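Local coordinates for protein internalin (Listeria monocytogenes serotype 4b, PDB 4FMZ) that probably mediates adhesion to or invasion of host cells as a leucine-rich-repeat internalin, at residues 287-301 and 310-324. Residues are numbered along the deposited sequence; the frame is centred on the assembly and turned at random.
Sequences SQLNSLFLNNNQLGN and LTNLTTLFLSQNHIT. With EDO (1,2-ethanediol), chain G; EDO (1,2-ethanediol), chain F; EDO (1,2-ethanediol), chain H.
Asn-321 reaches across to Leu-294, Asn-297 and Leu-299 in the preceding coil of the leucine-rich-repeat solenoid, as a rung of the asparagine ladder that follows the parallel strands 291-293 and 315-317. CB of Asn-321 lies 3.4 Å from Leu-299 O. CG sits anti to the carbonyl carbon (chi1 -82°), which turns the amide back toward 287-301. There Asn-321 OD1 accepts Leu-299 N at 3.0 Å and, weakly, Asn-297 N. Asn-321 ND2 donates to Leu-294 O at 3.0 Å. Its other bond goes to Leu-318 O in its own coil; both acceptors lie in the amide plane, so the group's rotation is fixed. Asn-297, the preceding rung, also donates through ND2 to Leu-294 O, from the opposite face of that carbonyl, and its own amide continues the ladder to Val-272 and Ile-277. Toward the solenoid interior, between the two coils, Leu-294 CB and Leu-299 CD1 pack on Leu-318 CD2, while Leu-292 and Leu-316 run alongside each other, CD2 of Leu-292 against CD1 of Leu-316. On the other sheet face Phe-293 turns its edge to the face of Phe-317 in a T-shaped pair, planes 69° apart, with Phe-293 CE2 3.5 Å above the centre of the Phe-317 ring.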
ATOM      1  N   SER A 287      15.007  -8.556  23.904  1.00 39.31           N
ATOM      2  CA  SER A 287      14.571  -9.901  24.309  1.00 40.21           C
ATOM      3  C   SER A 287      13.156 -10.293  23.797  1.00 42.05           C
ATOM      4  O   SER A 287      12.848 -11.487  23.752  1.00 42.20           O
ATOM      5  CB  SER A 287      14.631 -10.046  25.832  1.00 45.66           C
ATOM      6  OG  SER A 287      13.987  -8.980  26.518  1.00 54.96           O
ATOM      7  N   GLN A 288      12.337  -9.321  23.370  1.00 36.74           N
ATOM      8  CA  GLN A 288      10.979  -9.566  22.875  1.00 35.78           C
ATOM      9  C   GLN A 288      10.952 -10.020  21.377  1.00 34.81           C
ATOM     10  O   GLN A 288       9.894 -10.433  20.893  1.00 35.15           O
ATOM     11  CB  GLN A 288      10.112  -8.296  23.089  1.00 37.85           C
ATOM     12  CG  GLN A 288       8.598  -8.538  23.199  1.00 57.33           C
ATOM     13  CD  GLN A 288       8.094  -9.072  24.532  1.00 82.59           C
ATOM     14  OE1 GLN A 288       8.773  -9.814  25.261  1.00 78.49           O
ATOM     15  NE2 GLN A 288       6.846  -8.751  24.850  1.00 76.76           N
ATOM     16  N   LEU A 289      12.096  -9.962  20.663  1.00 28.02           N
ATOM     17  CA  LEU A 289      12.212 -10.359  19.249  1.00 26.92           C
ATOM     18  C   LEU A 289      11.732 -11.806  18.973  1.00 29.99           C
ATOM     19  O   LEU A 289      12.065 -12.709  19.736  1.00 29.93           O
ATOM     20  CB  LEU A 289      13.675 -10.238  18.774  1.00 26.02           C
ATOM     21  CG  LEU A 289      14.160  -8.858  18.324  1.00 29.84           C
ATOM     22  CD1 LEU A 289      15.701  -8.832  18.225  1.00 28.87           C
ATOM     23  CD2 LEU A 289      13.503  -8.437  16.997  1.00 29.93           C
ATOM     24  N   ASN A 290      10.954 -12.008  17.886  1.00 25.59           N
ATOM     25  CA  ASN A 290      10.481 -13.333  17.455  1.00 25.76           C
ATOM     26  C   ASN A 290      11.149 -13.742  16.146  1.00 29.51           C
ATOM     27  O   ASN A 290      11.297 -14.930  15.880  1.00 29.80           O
ATOM     28  CB  ASN A 290       8.940 -13.364  17.273  1.00 25.92           C
ATOM     29  CG  ASN A 290       8.135 -13.147  18.536  1.00 55.61           C
ATOM     30  OD1 ASN A 290       7.113 -12.459  18.525  1.00 48.62           O
ATOM     31  ND2 ASN A 290       8.545 -13.753  19.648  1.00 52.47           N
ATOM     32  N   SER A 291      11.487 -12.755  15.300  1.00 24.86           N
ATOM     33  CA  SER A 291      12.077 -13.000  13.987  1.00 23.03           C
ATOM     34  C   SER A 291      13.242 -12.072  13.780  1.00 24.59           C
ATOM     35  O   SER A 291      13.110 -10.847  13.927  1.00 22.56           O
ATOM     36  CB  SER A 291      11.041 -12.816  12.882  1.00 26.03           C
ATOM     37  OG  SER A 291       9.859 -13.539  13.184  1.00 34.38           O
ATOM     38  N   LEU A 292      14.391 -12.665  13.453  1.00 20.22           N
ATOM     39  CA  LEU A 292      15.633 -11.926  13.275  1.00 18.75           C
ATOM     40  C   LEU A 292      16.344 -12.401  12.036  1.00 22.51           C
ATOM     41  O   LEU A 292      16.675 -13.582  11.925  1.00 23.16           O
ATOM     42  CB  LEU A 292      16.516 -12.095  14.531  1.00 18.23           C
ATOM     43  CG  LEU A 292      17.913 -11.463  14.560  1.00 21.16           C
ATOM     44  CD1 LEU A 292      17.854  -9.939  14.399  1.00 20.51           C
ATOM     45  CD2 LEU A 292      18.586 -11.782  15.858  1.00 21.72           C
ATOM     46  N   PHE A 293      16.572 -11.481  11.089  1.00 18.82           N
ATOM     47  CA  PHE A 293      17.252 -11.805   9.831  1.00 17.66           C
ATOM     48  C   PHE A 293      18.593 -11.070   9.789  1.00 22.46           C
ATOM     49  O   PHE A 293      18.641  -9.842   9.649  1.00 21.39           O
ATOM     50  CB  PHE A 293      16.368 -11.463   8.624  1.00 19.28           C
ATOM     51  CG  PHE A 293      15.044 -12.202   8.625  1.00 20.33           C
ATOM     52  CD1 PHE A 293      13.930 -11.669   9.261  1.00 23.38           C
ATOM     53  CD2 PHE A 293      14.927 -13.451   8.033  1.00 23.87           C
ATOM     54  CE1 PHE A 293      12.719 -12.367   9.293  1.00 25.10           C
ATOM     55  CE2 PHE A 293      13.713 -14.153   8.068  1.00 26.75           C
ATOM     56  CZ  PHE A 293      12.616 -13.602   8.686  1.00 24.37           C
ATOM     57  N   LEU A 294      19.681 -11.838   9.958  1.00 20.13           N
ATOM     58  CA  LEU A 294      21.050 -11.333  10.003  1.00 20.49           C
ATOM     59  C   LEU A 294      21.951 -11.980   8.945  1.00 23.83           C
ATOM     60  O   LEU A 294      23.163 -11.792   8.991  1.00 24.05           O
ATOM     61  CB  LEU A 294      21.647 -11.548  11.409  1.00 20.85           C
ATOM     62  CG  LEU A 294      21.305 -10.477  12.455  1.00 24.72           C
ATOM     63  CD1 LEU A 294      21.616 -10.977  13.848  1.00 25.60           C
ATOM     64  CD2 LEU A 294      22.070  -9.189  12.202  1.00 24.00           C
ATOM     65  N   ASN A 295      21.366 -12.724   7.990  1.00 20.97           N
ATOM     66  CA  ASN A 295      22.081 -13.375   6.883  1.00 20.84           C
ATOM     67  C   ASN A 295      22.813 -12.322   6.042  1.00 23.44           C
ATOM     68  O   ASN A 295      22.364 -11.179   5.988  1.00 21.95           O
ATOM     69  CB  ASN A 295      21.083 -14.150   5.990  1.00 21.04           C
ATOM     70  CG  ASN A 295      19.947 -13.277   5.506  1.00 29.80           C
ATOM     71  OD1 ASN A 295      19.046 -12.910   6.276  1.00 21.09           O
ATOM     72  ND2 ASN A 295      20.051 -12.803   4.271  1.00 19.97           N
ATOM     73  N   ASN A 296      23.920 -12.713   5.378  1.00 20.50           N
ATOM     74  CA  ASN A 296      24.690 -11.836   4.477  1.00 19.88           C
ATOM     75  C   ASN A 296      25.151 -10.537   5.163  1.00 23.82           C
ATOM     76  O   ASN A 296      24.899  -9.422   4.700  1.00 22.60           O
ATOM     77  CB  ASN A 296      23.885 -11.552   3.201  1.00 18.89           C
ATOM     78  CG  ASN A 296      23.621 -12.823   2.444  1.00 32.84           C
ATOM     79  OD1 ASN A 296      22.597 -13.465   2.630  1.00 26.77           O
ATOM     80  ND2 ASN A 296      24.594 -13.289   1.682  1.00 26.64           N
ATOM     81  N   ASN A 297      25.822 -10.718   6.291  1.00 20.83           N
ATOM     82  CA  ASN A 297      26.415  -9.638   7.069  1.00 20.67           C
ATOM     83  C   ASN A 297      27.859 -10.035   7.330  1.00 22.81           C
ATOM     84  O   ASN A 297      28.374 -10.878   6.598  1.00 21.48           O
ATOM     85  CB  ASN A 297      25.594  -9.358   8.340  1.00 18.60           C
ATOM     86  CG  ASN A 297      24.478  -8.402   8.058  1.00 28.61           C
ATOM     87  OD1 ASN A 297      24.722  -7.229   7.790  1.00 24.03           O
ATOM     88  ND2 ASN A 297      23.232  -8.891   8.043  1.00 23.22           N
ATOM     89  N   GLN A 298      28.510  -9.463   8.341  1.00 20.38           N
ATOM     90  CA  GLN A 298      29.912  -9.754   8.613  1.00 19.46           C
ATOM     91  C   GLN A 298      30.093 -10.260  10.060  1.00 22.40           C
ATOM     92  O   GLN A 298      31.080  -9.930  10.726  1.00 20.38           O
ATOM     93  CB  GLN A 298      30.763  -8.498   8.325  1.00 20.98           C
ATOM     94  CG  GLN A 298      30.684  -8.068   6.849  1.00 34.70           C
ATOM     95  CD  GLN A 298      31.511  -6.865   6.489  1.00 53.32           C
ATOM     96  OE1 GLN A 298      32.588  -6.628   7.042  1.00 47.97           O
ATOM     97  NE2 GLN A 298      31.074  -6.145   5.470  1.00 43.63           N
ATOM     98  N   LEU A 299      29.166 -11.118  10.513  1.00 18.87           N
ATOM     99  CA  LEU A 299      29.192 -11.682  11.868  1.00 19.02           C
ATOM    100  C   LEU A 299      30.107 -12.902  11.972  1.00 23.65           C
ATOM    101  O   LEU A 299      30.309 -13.611  10.991  1.00 22.71           O
ATOM    102  CB  LEU A 299      27.781 -12.062  12.342  1.00 19.10           C
ATOM    103  CG  LEU A 299      26.714 -10.954  12.336  1.00 23.32           C
ATOM    104  CD1 LEU A 299      25.355 -11.545  12.606  1.00 23.66           C
ATOM    105  CD2 LEU A 299      27.031  -9.843  13.361  1.00 26.27           C
ATOM    106  N   GLY A 300      30.591 -13.155  13.178  1.00 20.97           N
ATOM    107  CA  GLY A 300      31.465 -14.280  13.480  1.00 21.33           C
ATOM    108  C   GLY A 300      31.037 -15.034  14.718  1.00 24.48           C
ATOM    109  O   GLY A 300      29.988 -14.753  15.292  1.00 21.78           O
ATOM    110  N   ASN A 301      31.876 -15.962  15.164  1.00 23.85           N
ATOM    111  CA  ASN A 301      31.607 -16.823  16.319  1.00 23.57           C
ATOM    112  C   ASN A 301      31.371 -16.051  17.617  1.00 25.85           C
ATOM    113  O   ASN A 301      30.532 -16.471  18.408  1.00 24.49           O
ATOM    114  CB  ASN A 301      32.748 -17.816  16.493  1.00 19.00           C
ATOM    115  CG  ASN A 301      32.847 -18.768  15.322  1.00 36.33           C
ATOM    116  OD1 ASN A 301      31.892 -18.959  14.555  1.00 21.04           O
ATOM    117  ND2 ASN A 301      34.002 -19.395  15.161  1.00 26.91           N
ATOM    118  N   LEU A 310      18.321 -14.489  23.066  1.00 27.63           N
ATOM    119  CA  LEU A 310      17.025 -14.093  22.508  1.00 27.37           C
ATOM    120  C   LEU A 310      16.114 -15.325  22.387  1.00 31.71           C
ATOM    121  O   LEU A 310      15.803 -15.784  21.285  1.00 30.37           O
ATOM    122  CB  LEU A 310      17.222 -13.391  21.140  1.00 26.73           C
ATOM    123  CG  LEU A 310      18.164 -12.184  21.129  1.00 30.51           C
ATOM    124  CD1 LEU A 310      18.598 -11.832  19.717  1.00 29.80           C
ATOM    125  CD2 LEU A 310      17.536 -11.009  21.821  1.00 32.36           C
ATOM    126  N   THR A 311      15.657 -15.828  23.544  1.00 29.21           N
ATOM    127  CA  THR A 311      14.893 -17.073  23.685  1.00 29.27           C
ATOM    128  C   THR A 311      13.461 -17.034  23.118  1.00 33.38           C
ATOM    129  O   THR A 311      12.859 -18.107  22.983  1.00 32.46           O
ATOM    130  CB  THR A 311      14.910 -17.552  25.139  1.00 37.93           C
ATOM    131  OG1 THR A 311      14.512 -16.486  25.994  1.00 39.68           O
ATOM    132  CG2 THR A 311      16.289 -18.077  25.561  1.00 34.70           C
ATOM    133  N   ASN A 312      12.931 -15.859  22.721  1.00 30.31           N
ATOM    134  CA  ASN A 312      11.592 -15.818  22.111  1.00 30.03           C
ATOM    135  C   ASN A 312      11.667 -15.887  20.578  1.00 31.01           C
ATOM    136  O   ASN A 312      10.631 -15.823  19.918  1.00 30.34           O
ATOM    137  CB  ASN A 312      10.779 -14.597  22.550  1.00 33.99           C
ATOM    138  CG  ASN A 312      10.633 -14.421  24.037  1.00 58.05           C
ATOM    139  OD1 ASN A 312      10.771 -13.315  24.525  1.00 57.14           O
ATOM    140  ND2 ASN A 312      10.340 -15.477  24.797  1.00 48.63           N
ATOM    141  N   LEU A 313      12.877 -16.073  20.013  1.00 25.86           N
ATOM    142  CA  LEU A 313      13.059 -16.199  18.566  1.00 24.68           C
ATOM    143  C   LEU A 313      12.440 -17.479  18.043  1.00 30.01           C
ATOM    144  O   LEU A 313      12.673 -18.552  18.609  1.00 30.17           O
ATOM    145  CB  LEU A 313      14.559 -16.179  18.171  1.00 23.84           C
ATOM    146  CG  LEU A 313      15.307 -14.839  18.201  1.00 27.05           C
ATOM    147  CD1 LEU A 313      16.759 -15.042  17.801  1.00 26.58           C
ATOM    148  CD2 LEU A 313      14.670 -13.805  17.290  1.00 26.85           C
ATOM    149  N   THR A 314      11.636 -17.367  16.978  1.00 26.59           N
ATOM    150  CA  THR A 314      11.057 -18.538  16.319  1.00 26.67           C
ATOM    151  C   THR A 314      11.651 -18.631  14.903  1.00 30.31           C
ATOM    152  O   THR A 314      11.673 -19.716  14.319  1.00 29.88           O
ATOM    153  CB  THR A 314       9.522 -18.534  16.330  1.00 29.03           C
ATOM    154  OG1 THR A 314       9.065 -17.343  15.712  1.00 23.39           O
ATOM    155  CG2 THR A 314       8.936 -18.668  17.733  1.00 28.67           C
ATOM    156  N   THR A 315      12.172 -17.497  14.380  1.00 25.60           N
ATOM    157  CA  THR A 315      12.833 -17.428  13.079  1.00 24.75           C
ATOM    158  C   THR A 315      14.193 -16.748  13.238  1.00 25.95           C
ATOM    159  O   THR A 315      14.288 -15.662  13.817  1.00 25.13           O
ATOM    160  CB  THR A 315      11.937 -16.735  12.048  1.00 31.43           C
ATOM    161  OG1 THR A 315      10.754 -17.515  11.898  1.00 31.89           O
ATOM    162  CG2 THR A 315      12.595 -16.602  10.698  1.00 27.99           C
ATOM    163  N   LEU A 316      15.247 -17.396  12.720  1.00 20.84           N
ATOM    164  CA  LEU A 316      16.594 -16.841  12.776  1.00 20.14           C
ATOM    165  C   LEU A 316      17.364 -17.150  11.502  1.00 22.83           C
ATOM    166  O   LEU A 316      17.616 -18.319  11.191  1.00 22.26           O
ATOM    167  CB  LEU A 316      17.352 -17.351  14.013  1.00 19.55           C
ATOM    168  CG  LEU A 316      18.822 -16.942  14.144  1.00 22.98           C
ATOM    169  CD1 LEU A 316      18.982 -15.417  14.371  1.00 23.07           C
ATOM    170  CD2 LEU A 316      19.481 -17.724  15.225  1.00 22.51           C
ATOM    171  N   PHE A 317      17.710 -16.100  10.757  1.00 19.49           N
ATOM    172  CA  PHE A 317      18.510 -16.240   9.542  1.00 18.95           C
ATOM    173  C   PHE A 317      19.923 -15.732   9.809  1.00 24.11           C
ATOM    174  O   PHE A 317      20.107 -14.618  10.319  1.00 24.27           O
ATOM    175  CB  PHE A 317      17.870 -15.522   8.346  1.00 20.52           C
ATOM    176  CG  PHE A 317      16.755 -16.274   7.636  1.00 22.31           C
ATOM    177  CD1 PHE A 317      15.864 -17.081   8.348  1.00 25.67           C
ATOM    178  CD2 PHE A 317      16.551 -16.118   6.273  1.00 25.13           C
ATOM    179  CE1 PHE A 317      14.834 -17.779   7.692  1.00 27.66           C
ATOM    180  CE2 PHE A 317      15.498 -16.782   5.624  1.00 29.05           C
ATOM    181  CZ  PHE A 317      14.638 -17.596   6.340  1.00 27.09           C
ATOM    182  N   LEU A 318      20.922 -16.578   9.520  1.00 20.23           N
ATOM    183  CA  LEU A 318      22.325 -16.244   9.757  1.00 19.40           C
ATOM    184  C   LEU A 318      23.245 -16.716   8.646  1.00 22.77           C
ATOM    185  O   LEU A 318      24.451 -16.568   8.793  1.00 22.64           O
ATOM    186  CB  LEU A 318      22.806 -16.865  11.082  1.00 19.34           C
ATOM    187  CG  LEU A 318      22.381 -16.195  12.374  1.00 23.35           C
ATOM    188  CD1 LEU A 318      22.697 -17.069  13.543  1.00 23.81           C
ATOM    189  CD2 LEU A 318      23.039 -14.831  12.538  1.00 24.34           C
ATOM    190  N   SER A 319      22.717 -17.285   7.550  1.00 20.04           N
ATOM    191  CA  SER A 319      23.591 -17.820   6.496  1.00 19.55           C
ATOM    192  C   SER A 319      24.479 -16.746   5.866  1.00 21.66           C
ATOM    193  O   SER A 319      24.134 -15.574   5.865  1.00 18.70           O
ATOM    194  CB  SER A 319      22.779 -18.524   5.414  1.00 21.87           C
ATOM    195  OG  SER A 319      22.038 -17.627   4.605  1.00 26.60           O
ATOM    196  N   GLN A 320      25.650 -17.170   5.371  1.00 19.96           N
ATOM    197  CA  GLN A 320      26.634 -16.363   4.645  1.00 19.49           C
ATOM    198  C   GLN A 320      27.146 -15.130   5.433  1.00 23.35           C
ATOM    199  O   GLN A 320      27.162 -13.987   4.953  1.00 23.18           O
ATOM    200  CB  GLN A 320      26.128 -15.983   3.245  1.00 20.71           C
ATOM    201  CG  GLN A 320      25.868 -17.243   2.380  1.00 22.54           C
ATOM    202  CD  GLN A 320      25.805 -16.967   0.899  1.00 24.73           C
ATOM    203  OE1 GLN A 320      25.253 -15.963   0.449  1.00 23.63           O
ATOM    204  NE2 GLN A 320      26.284 -17.911   0.100  1.00 19.75           N
ATOM    205  N   ASN A 321      27.606 -15.417   6.647  1.00 19.33           N
ATOM    206  CA  ASN A 321      28.372 -14.538   7.531  1.00 19.63           C
ATOM    207  C   ASN A 321      29.759 -15.202   7.571  1.00 24.27           C
ATOM    208  O   ASN A 321      30.151 -15.780   6.552  1.00 24.01           O
ATOM    209  CB  ASN A 321      27.700 -14.434   8.913  1.00 18.04           C
ATOM    210  CG  ASN A 321      26.571 -13.445   8.939  1.00 29.00           C
ATOM    211  OD1 ASN A 321      26.792 -12.246   9.005  1.00 24.96           O
ATOM    212  ND2 ASN A 321      25.339 -13.924   8.909  1.00 18.62           N
ATOM    213  N   HIS A 322      30.430 -15.273   8.732  1.00 22.19           N
ATOM    214  CA  HIS A 322      31.717 -15.998   8.902  1.00 23.41           C
ATOM    215  C   HIS A 322      31.614 -16.907  10.145  1.00 26.69           C
ATOM    216  O   HIS A 322      32.558 -16.987  10.926  1.00 27.19           O
ATOM    217  CB  HIS A 322      32.923 -15.014   9.043  1.00 24.76           C
ATOM    218  CG  HIS A 322      32.912 -13.892   8.066  1.00 29.18           C
ATOM    219  ND1 HIS A 322      33.103 -14.111   6.712  1.00 31.98           N
ATOM    220  CD2 HIS A 322      32.696 -12.572   8.269  1.00 31.35           C
ATOM    221  CE1 HIS A 322      32.973 -12.926   6.135  1.00 31.43           C
ATOM    222  NE2 HIS A 322      32.746 -11.969   7.031  1.00 31.58           N
ATOM    223  N   ILE A 323      30.453 -17.552  10.352  1.00 21.35           N
ATOM    224  CA  ILE A 323      30.216 -18.362  11.553  1.00 20.38           C
ATOM    225  C   ILE A 323      30.571 -19.812  11.295  1.00 25.66           C
ATOM    226  O   ILE A 323      30.126 -20.384  10.297  1.00 26.05           O
ATOM    227  CB  ILE A 323      28.749 -18.204  12.033  1.00 22.27           C
ATOM    228  CG1 ILE A 323      28.398 -16.721  12.247  1.00 20.72           C
ATOM    229  CG2 ILE A 323      28.445 -19.035  13.296  1.00 23.66           C
ATOM    230  CD1 ILE A 323      26.902 -16.412  11.925  1.00 19.78           C
ATOM    231  N   THR A 324      31.347 -20.412  12.217  1.00 22.52           N
ATOM    232  CA  THR A 324      31.738 -21.822  12.129  1.00 24.23           C
ATOM    233  C   THR A 324      31.279 -22.601  13.376  1.00 30.62           C
ATOM    234  O   THR A 324      31.308 -23.837  13.372  1.00 31.05           O
ATOM    235  CB  THR A 324      33.253 -21.962  11.920  1.00 28.56           C
ATOM    236  OG1 THR A 324      33.951 -21.350  13.013  1.00 28.84           O
ATOM    237  CG2 THR A 324      33.717 -21.398  10.577  1.00 27.29           C
TER
HETATM  238  C1  EDO G 405      25.294 -19.548  10.184  1.00 30.14           C
HETATM  239  O1  EDO G 405      25.941 -18.675   9.263  1.00 30.49           O
HETATM  240  C2  EDO G 405      26.056 -20.879  10.184  1.00 31.99           C
HETATM  241  O2  EDO G 405      26.170 -21.312   8.836  1.00 33.36           O
HETATM  242  C1  EDO F 404       7.241 -11.695  13.579  1.00 51.29           C
HETATM  243  O1  EDO F 404       6.455 -12.769  13.068  1.00 53.33           O
HETATM  244  C2  EDO F 404       6.401 -10.782  14.504  1.00 50.77           C
HETATM  245  O2  EDO F 404       6.012 -11.477  15.684  1.00 50.02           O
HETATM  246  C1  EDO H 406      17.884  -9.653   2.234  1.00 28.91           C
HETATM  247  O1  EDO H 406      18.865 -10.545   2.745  1.00 24.21           O
HETATM  248  C2  EDO H 406      17.038  -9.097   3.401  1.00 31.81           C
HETATM  249  O2  EDO H 406      16.701 -10.177   4.250  1.00 34.60           O
HETATM  250  O   HOH W   1      13.785 -13.126  21.986  1.00 30.60           O
HETATM  251  O   HOH W   2       9.145 -16.064  13.478  1.00 24.70           O
HETATM  252  O   HOH W   3      27.529 -12.585   2.753  1.00 20.67           O
HETATM  253  O   HOH W   4      33.956  -9.464   7.128  1.00 29.52           O
HETATM  254  O   HOH W   5      34.124 -16.373  13.342  1.00 26.04           O